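Local coordinates for protein mediator of RNA polymerase II transcription subunit 6 (Schizosaccharomyces pombe, PDB 4H61) that serves as a subunit of Mediator, the coactivator complex that conveys signals from gene-specific regulators to the RNA polymerase II transcription machinery, at residues G21-R24 with T25-L29; Y103-N107 with E108-M112. All coordinates share one frame; numbering follows the deposited sequence.

Contact 1 (G21-R24 with T25-L29)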
ATOM      1  N   GLY A  21      11.811   2.292  17.361  1.00153.73           N
ATOM      2  CA  GLY A  21      13.211   2.423  16.994  1.00154.47           C
ATOM      3  C   GLY A  21      13.441   2.961  15.593  1.00153.52           C
ATOM      4  O   GLY A  21      14.429   2.615  14.938  1.00150.72           O
ATOM      5  N   GLY A  22      12.524   3.809  15.132  1.00151.98           N
ATOM      6  CA  GLY A  22      12.647   4.445  13.831  1.00149.31           C
ATOM      7  C   GLY A  22      11.953   3.684  12.718  1.00146.41           C
ATOM      8  O   GLY A  22      11.671   2.489  12.843  1.00147.17           O
ATOM      9  N   LEU A  23      11.680   4.371  11.616  1.00144.19           N
ATOM     10  CA  LEU A  23      10.966   3.745  10.510  1.00139.63           C
ATOM     11  C   LEU A  23      11.853   2.802   9.719  1.00141.34           C
ATOM     12  O   LEU A  23      13.009   3.108   9.427  1.00143.29           O
ATOM     13  CB  LEU A  23      10.358   4.793   9.573  1.00134.70           C
ATOM     14  CG  LEU A  23       9.197   5.625  10.118  1.00131.06           C
ATOM     15  CD1 LEU A  23       8.550   6.437   8.999  1.00123.55           C
ATOM     16  CD2 LEU A  23       8.176   4.731  10.815  1.00130.70           C
ATOM     17  N   ARG A  24      11.291   1.650   9.379  1.00142.25           N
ATOM     18  CA  ARG A  24      11.951   0.686   8.515  1.00144.21           C
ATOM     19  C   ARG A  24      10.904   0.090   7.584  1.00139.31           C
ATOM     20  O   ARG A  24       9.714   0.078   7.914  1.00135.14           O
ATOM     21  CB  ARG A  24      12.620  -0.411   9.351  1.00149.77           C
ATOM     22  CG  ARG A  24      13.853   0.052  10.124  1.00155.47           C
ATOM     23  CD  ARG A  24      14.281  -0.946  11.203  1.00161.66           C
ATOM     24  NE  ARG A  24      13.402  -0.926  12.373  1.00164.81           N
ATOM     25  CZ  ARG A  24      12.545  -1.895  12.688  1.00164.58           C
ATOM     26  NH1 ARG A  24      12.450  -2.977  11.923  1.00164.11           N
ATOM     27  NH2 ARG A  24      11.786  -1.785  13.774  1.00162.25           N
ATOM     28  N   THR A  25      11.343  -0.393   6.423  1.00140.43           N
ATOM     29  CA  THR A  25      10.468  -1.090   5.481  1.00136.61           C
ATOM     30  C   THR A  25       9.675  -2.175   6.202  1.00137.81           C
ATOM     31  O   THR A  25       8.502  -2.409   5.908  1.00137.77           O
ATOM     32  CB  THR A  25      11.285  -1.729   4.339  1.00135.79           C
ATOM     33  OG1 THR A  25      11.967  -0.703   3.610  1.00137.19           O
ATOM     34  CG2 THR A  25      10.386  -2.500   3.386  1.00133.93           C
ATOM     35  N   GLU A  26      10.334  -2.809   7.169  1.00141.15           N
ATOM     36  CA  GLU A  26       9.739  -3.843   8.007  1.00140.36           C
ATOM     37  C   GLU A  26       8.460  -3.395   8.704  1.00130.51           C
ATOM     38  O   GLU A  26       7.562  -4.208   8.916  1.00127.76           O
ATOM     39  CB  GLU A  26      10.746  -4.314   9.067  1.00153.55           C
ATOM     40  CG  GLU A  26      11.862  -5.219   8.547  1.00167.73           C
ATOM     41  CD  GLU A  26      12.970  -4.464   7.825  1.00176.78           C
ATOM     42  OE1 GLU A  26      12.913  -3.217   7.767  1.00177.20           O
ATOM     43  OE2 GLU A  26      13.904  -5.123   7.315  1.00181.78           O
ATOM     44  N   ASN A  27       8.380  -2.113   9.065  1.00126.10           N
ATOM     45  CA  ASN A  27       7.256  -1.626   9.870  1.00124.18           C
ATOM     46  C   ASN A  27       6.509  -0.383   9.354  1.00125.30           C
ATOM     47  O   ASN A  27       5.514   0.035   9.954  1.00130.34           O
ATOM     48  CB  ASN A  27       7.675  -1.420  11.332  1.00122.00           C
ATOM     49  CG  ASN A  27       8.768  -0.375  11.489  1.00134.29           C
ATOM     50  OD1 ASN A  27       9.005   0.434  10.594  1.00138.86           O
ATOM     51  ND2 ASN A  27       9.442  -0.391  12.636  1.00138.62           N
ATOM     52  N   VAL A  28       6.976   0.197   8.253  1.00117.58           N
ATOM     53  CA  VAL A  28       6.356   1.412   7.721  1.00118.94           C
ATOM     54  C   VAL A  28       4.840   1.279   7.468  1.00120.84           C
ATOM     55  O   VAL A  28       4.072   2.201   7.735  1.00124.82           O
ATOM     56  CB  VAL A  28       7.072   1.898   6.444  1.00117.29           C
ATOM     57  CG1 VAL A  28       7.042   0.828   5.382  1.00116.70           C
ATOM     58  CG2 VAL A  28       6.440   3.174   5.925  1.00115.00           C
ATOM     59  N   LEU A  29       4.412   0.123   6.981  1.00119.16           N
ATOM     60  CA  LEU A  29       3.003  -0.120   6.696  1.00107.55           C
ATOM     61  C   LEU A  29       2.195  -0.133   7.982  1.00108.41           C
ATOM     62  O   LEU A  29       1.018   0.218   7.985  1.00114.02           O
ATOM     63  CB  LEU A  29       2.836  -1.456   5.967  1.00106.84           C
ATOM     64  CG  LEU A  29       2.139  -1.455   4.609  1.00111.68           C
ATOM     65  CD1 LEU A  29       2.288  -0.105   3.933  1.00118.18           C
ATOM     66  CD2 LEU A  29       2.680  -2.580   3.714  1.00102.80           C
TER

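Contact 2 (Y103-N107 with E108-M112)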
ATOM      1  N   TYR A 103       0.613   7.570  -1.593  1.00100.19           N
ATOM      2  CA  TYR A 103       0.945   8.390  -0.437  1.00110.49           C
ATOM      3  C   TYR A 103       2.449   8.417  -0.250  1.00115.28           C
ATOM      4  O   TYR A 103       3.141   7.457  -0.588  1.00118.12           O
ATOM      5  CB  TYR A 103       0.301   7.819   0.837  1.00110.14           C
ATOM      6  CG  TYR A 103      -1.138   7.373   0.669  1.00107.74           C
ATOM      7  CD1 TYR A 103      -1.445   6.191   0.002  1.00 98.38           C
ATOM      8  CD2 TYR A 103      -2.191   8.128   1.194  1.00102.71           C
ATOM      9  CE1 TYR A 103      -2.747   5.781  -0.157  1.00100.52           C
ATOM     10  CE2 TYR A 103      -3.504   7.719   1.040  1.00100.58           C
ATOM     11  CZ  TYR A 103      -3.771   6.539   0.363  1.00105.05           C
ATOM     12  OH  TYR A 103      -5.063   6.105   0.192  1.00110.61           O
ATOM     13  N   PHE A 104       2.950   9.515   0.303  1.00114.24           N
ATOM     14  CA  PHE A 104       4.358   9.606   0.664  1.00112.76           C
ATOM     15  C   PHE A 104       4.544   9.487   2.168  1.00115.99           C
ATOM     16  O   PHE A 104       3.767  10.031   2.949  1.00120.11           O
ATOM     17  CB  PHE A 104       4.958  10.919   0.169  1.00107.95           C
ATOM     18  CG  PHE A 104       5.064  11.001  -1.324  1.00117.44           C
ATOM     19  CD1 PHE A 104       5.043   9.848  -2.097  1.00116.72           C
ATOM     20  CD2 PHE A 104       5.188  12.227  -1.961  1.00122.25           C
ATOM     21  CE1 PHE A 104       5.141   9.916  -3.472  1.00114.98           C
ATOM     22  CE2 PHE A 104       5.290  12.305  -3.340  1.00116.80           C
ATOM     23  CZ  PHE A 104       5.263  11.150  -4.093  1.00117.51           C
ATOM     24  N   VAL A 105       5.565   8.742   2.565  1.00115.04           N
ATOM     25  CA  VAL A 105       5.998   8.723   3.948  1.00113.07           C
ATOM     26  C   VAL A 105       7.387   9.340   3.954  1.00120.79           C
ATOM     27  O   VAL A 105       8.399   8.643   3.847  1.00121.77           O
ATOM     28  CB  VAL A 105       6.024   7.295   4.533  1.00106.45           C
ATOM     29  CG1 VAL A 105       6.266   7.342   6.030  1.00107.25           C
ATOM     30  CG2 VAL A 105       4.715   6.582   4.244  1.00104.57           C
ATOM     31  N   CYS A 106       7.419  10.662   4.047  1.00125.05           N
ATOM     32  CA  CYS A 106       8.662  11.407   3.948  1.00130.08           C
ATOM     33  C   CYS A 106       9.014  12.010   5.300  1.00133.48           C
ATOM     34  O   CYS A 106       8.269  12.838   5.826  1.00135.26           O
ATOM     35  CB  CYS A 106       8.511  12.507   2.898  1.00127.77           C
ATOM     36  SG  CYS A 106      10.053  13.245   2.372  1.00161.67           S
ATOM     37  N   ASN A 107      10.146  11.591   5.859  1.00134.52           N
ATOM     38  CA  ASN A 107      10.570  12.035   7.188  1.00136.49           C
ATOM     39  C   ASN A 107       9.495  11.845   8.245  1.00133.61           C
ATOM     40  O   ASN A 107       9.244  12.745   9.040  1.00140.08           O
ATOM     41  CB  ASN A 107      11.014  13.500   7.164  1.00140.04           C
ATOM     42  CG  ASN A 107      12.315  13.700   6.424  1.00147.72           C
ATOM     43  OD1 ASN A 107      12.321  14.030   5.237  1.00151.80           O
ATOM     44  ND2 ASN A 107      13.431  13.498   7.120  1.00148.90           N
ATOM     45  N   GLU A 108       8.853  10.680   8.225  1.00130.71           N
ATOM     46  CA  GLU A 108       7.797  10.324   9.179  1.00132.40           C
ATOM     47  C   GLU A 108       6.486  11.093   8.954  1.00127.87           C
ATOM     48  O   GLU A 108       5.513  10.925   9.697  1.00121.11           O
ATOM     49  CB  GLU A 108       8.294  10.443  10.623  1.00136.79           C
ATOM     50  CG  GLU A 108       9.496   9.559  10.905  1.00144.55           C
ATOM     51  CD  GLU A 108      10.462  10.169  11.896  1.00156.54           C
ATOM     52  OE1 GLU A 108      10.014  10.596  12.983  1.00160.64           O
ATOM     53  OE2 GLU A 108      11.674  10.222  11.584  1.00162.28           O
ATOM     54  N   ASN A 109       6.471  11.925   7.915  1.00123.19           N
ATOM     55  CA  ASN A 109       5.270  12.625   7.500  1.00121.99           C
ATOM     56  C   ASN A 109       4.546  11.845   6.421  1.00123.67           C
ATOM     57  O   ASN A 109       5.127  11.512   5.386  1.00126.65           O
ATOM     58  CB  ASN A 109       5.620  14.003   6.956  1.00130.78           C
ATOM     59  CG  ASN A 109       5.415  15.090   7.966  1.00141.36           C
ATOM     60  OD1 ASN A 109       6.100  15.144   8.989  1.00146.59           O
ATOM     61  ND2 ASN A 109       4.466  15.979   7.689  1.00143.91           N
ATOM     62  N   ILE A 110       3.276  11.551   6.664  1.00115.47           N
ATOM     63  CA  ILE A 110       2.467  10.895   5.661  1.00107.91           C
ATOM     64  C   ILE A 110       1.480  11.884   5.040  1.00109.39           C
ATOM     65  O   ILE A 110       0.835  12.659   5.747  1.00108.75           O
ATOM     66  CB  ILE A 110       1.705   9.698   6.248  1.00106.04           C
ATOM     67  CG1 ILE A 110       2.646   8.834   7.087  1.00111.92           C
ATOM     68  CG2 ILE A 110       1.052   8.880   5.137  1.00 95.47           C
ATOM     69  CD1 ILE A 110       2.026   7.531   7.566  1.00110.06           C
ATOM     70  N   TYR A 111       1.384  11.855   3.714  1.00106.08           N
ATOM     71  CA  TYR A 111       0.424  12.663   2.980  1.00104.44           C
ATOM     72  C   TYR A 111       0.205  12.059   1.591  1.00110.62           C
ATOM     73  O   TYR A 111       1.059  11.318   1.095  1.00112.43           O
ATOM     74  CB  TYR A 111       0.903  14.116   2.879  1.00105.93           C
ATOM     75  CG  TYR A 111       2.322  14.281   2.369  1.00109.26           C
ATOM     76  CD1 TYR A 111       2.592  14.337   1.002  1.00105.58           C
ATOM     77  CD2 TYR A 111       3.393  14.391   3.253  1.00112.56           C
ATOM     78  CE1 TYR A 111       3.896  14.489   0.527  1.00106.34           C
ATOM     79  CE2 TYR A 111       4.698  14.544   2.788  1.00118.74           C
ATOM     80  CZ  TYR A 111       4.942  14.592   1.422  1.00118.03           C
ATOM     81  OH  TYR A 111       6.233  14.740   0.953  1.00127.04           O
ATOM     82  N   MET A 112      -0.943  12.352   0.980  1.00110.02           N
ATOM     83  CA  MET A 112      -1.228  11.911  -0.390  1.00 97.80           C
ATOM     84  C   MET A 112      -0.284  12.609  -1.357  1.00107.67           C
ATOM     85  O   MET A 112       0.018  13.795  -1.209  1.00115.94           O
ATOM     86  CB  MET A 112      -2.676  12.220  -0.788  1.00 86.07           C
ATOM     87  CG  MET A 112      -3.736  11.617   0.136  1.00 94.12           C
ATOM     88  SD  MET A 112      -5.453  12.050  -0.269  1.00110.67           S
ATOM     89  CE  MET A 112      -5.518  11.523  -1.979  1.00107.37           C
TER

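Contact 1 (G21-R24 with T25-L29)
Asn27 carries its CG between its own backbone N and carbonyl carbon (chi1 62°), which swings the amide back along the chain to Arg24. Arg24 is bent at chi3 (-75°), and this fold brings its guanidinium round beside the same amide. The amide oxygen does the gripping: as modelled, Asn27 OD1 takes the backbone N-H of Arg24 at 2.9 Å, with the donor tilted somewhat from the carbonyl plane. Asn27 ND2 lies over one face of the Arg24 guanidinium, the two planes 57° apart. As two donors, Asn27 ND2 and Arg24 NH2 form no bond with each other, and their closeness is doubtful at this resolution; Arg24 NH2 finds its acceptor in the carbonyl of Met20.

The carbonyl of Arg24 accepts two backbone bonds. Val28 N reaches Arg24 O at 2.8 Å, nearly in line with the C=O although the N-H itself is clearly bent, whereas Asn27 N, also 2.8 Å from Arg24 O, comes from above the carbonyl plane. Glu26 folds back at chi2 and lays OE1 over Arg24 CB. The opposite charges stay 4.2 Å apart, Glu26 OE1 to Arg24 NH1, beyond a salt bridge, so any attraction there is probably modest. The Thr25 hydroxyl is hydrogen-bonded to Trp84 NE1 of strand 83-91.

Gly21, with positive phi, closes helix 14-19 in a Schellman motif. Asn27 occupies the N-cap position of helix 28-33, but its side chain bonds backward instead of capping. The whole is a helix-to-helix connection, turned by a beta turn from Arg24 to Asn27.

Contact 2 (Y103-N107 with E108-M112)
Val105 and Ile110 pack side by side on the buried face of this hairpin, CG1 to CG1 at 4.1 Å, and both rest against Tyr31 of helix 28-33. Buried Tyr103, farther from the turn, has Met112 running alongside it, Met112 CG 4.0 Å from ring atom CD2; the Tyr103 ring also meets Phe32 edge-to-face.

Strands 97-106 and 109-112 form a tight antiparallel beta hairpin, joined by a type I' turn from Cys106 to Asn109. Phe104 and Tyr111 are a hydrogen-bonded pair, with Phe104 N to Tyr111 O at 2.7 Å and Tyr111 N to Phe104 O at 3.1 Å; Cys106 and Asn109 repeat the pattern next to the turn.

The face carrying Phe104, Cys106, Asn109 and Tyr111 is more open, all four being partly exposed, though its two rings still meet closely. Tyr111 sets its CG between its backbone N and carbonyl carbon (chi1 51°), laying the ring back across the neighbouring strand. Phe104 CB sits over the Tyr111 ring face, 4.1 Å from its centroid, as a CH-pi contact, while Tyr111 CE1 comes to the edge of the Phe104 ring, 3.6 Å from CD2, the planes steeply inclined at 80°. Tyr111 OH lies 3.7 Å from Cys106 CB. The turn is looser: Asn107 is exposed, its CB pointing away from the returning strand, and the Glu108 carboxylate makes a long, weak ion pair with Arg12.

Contact 1 and contact 2 lie in series along the chain, yet their centres are only about 13 Å apart and their side chains meet directly. Leu23 is the main bridge: its CD1 packs 3.8 Å from Glu108 CG at the hairpin turn and 3.9 Å from Val105 CG1. Val28 CG2 adds a third apolar touch, 4.2 Å from Val105 CG1. The loop of residues 21-24 and the start of helix 28-33 thus cover the Val105 side of the hairpin. Trp84 of strand 83-91 ties both together, meeting Leu23, Thr25 and Val28 while its backbone bonds to that of Val105.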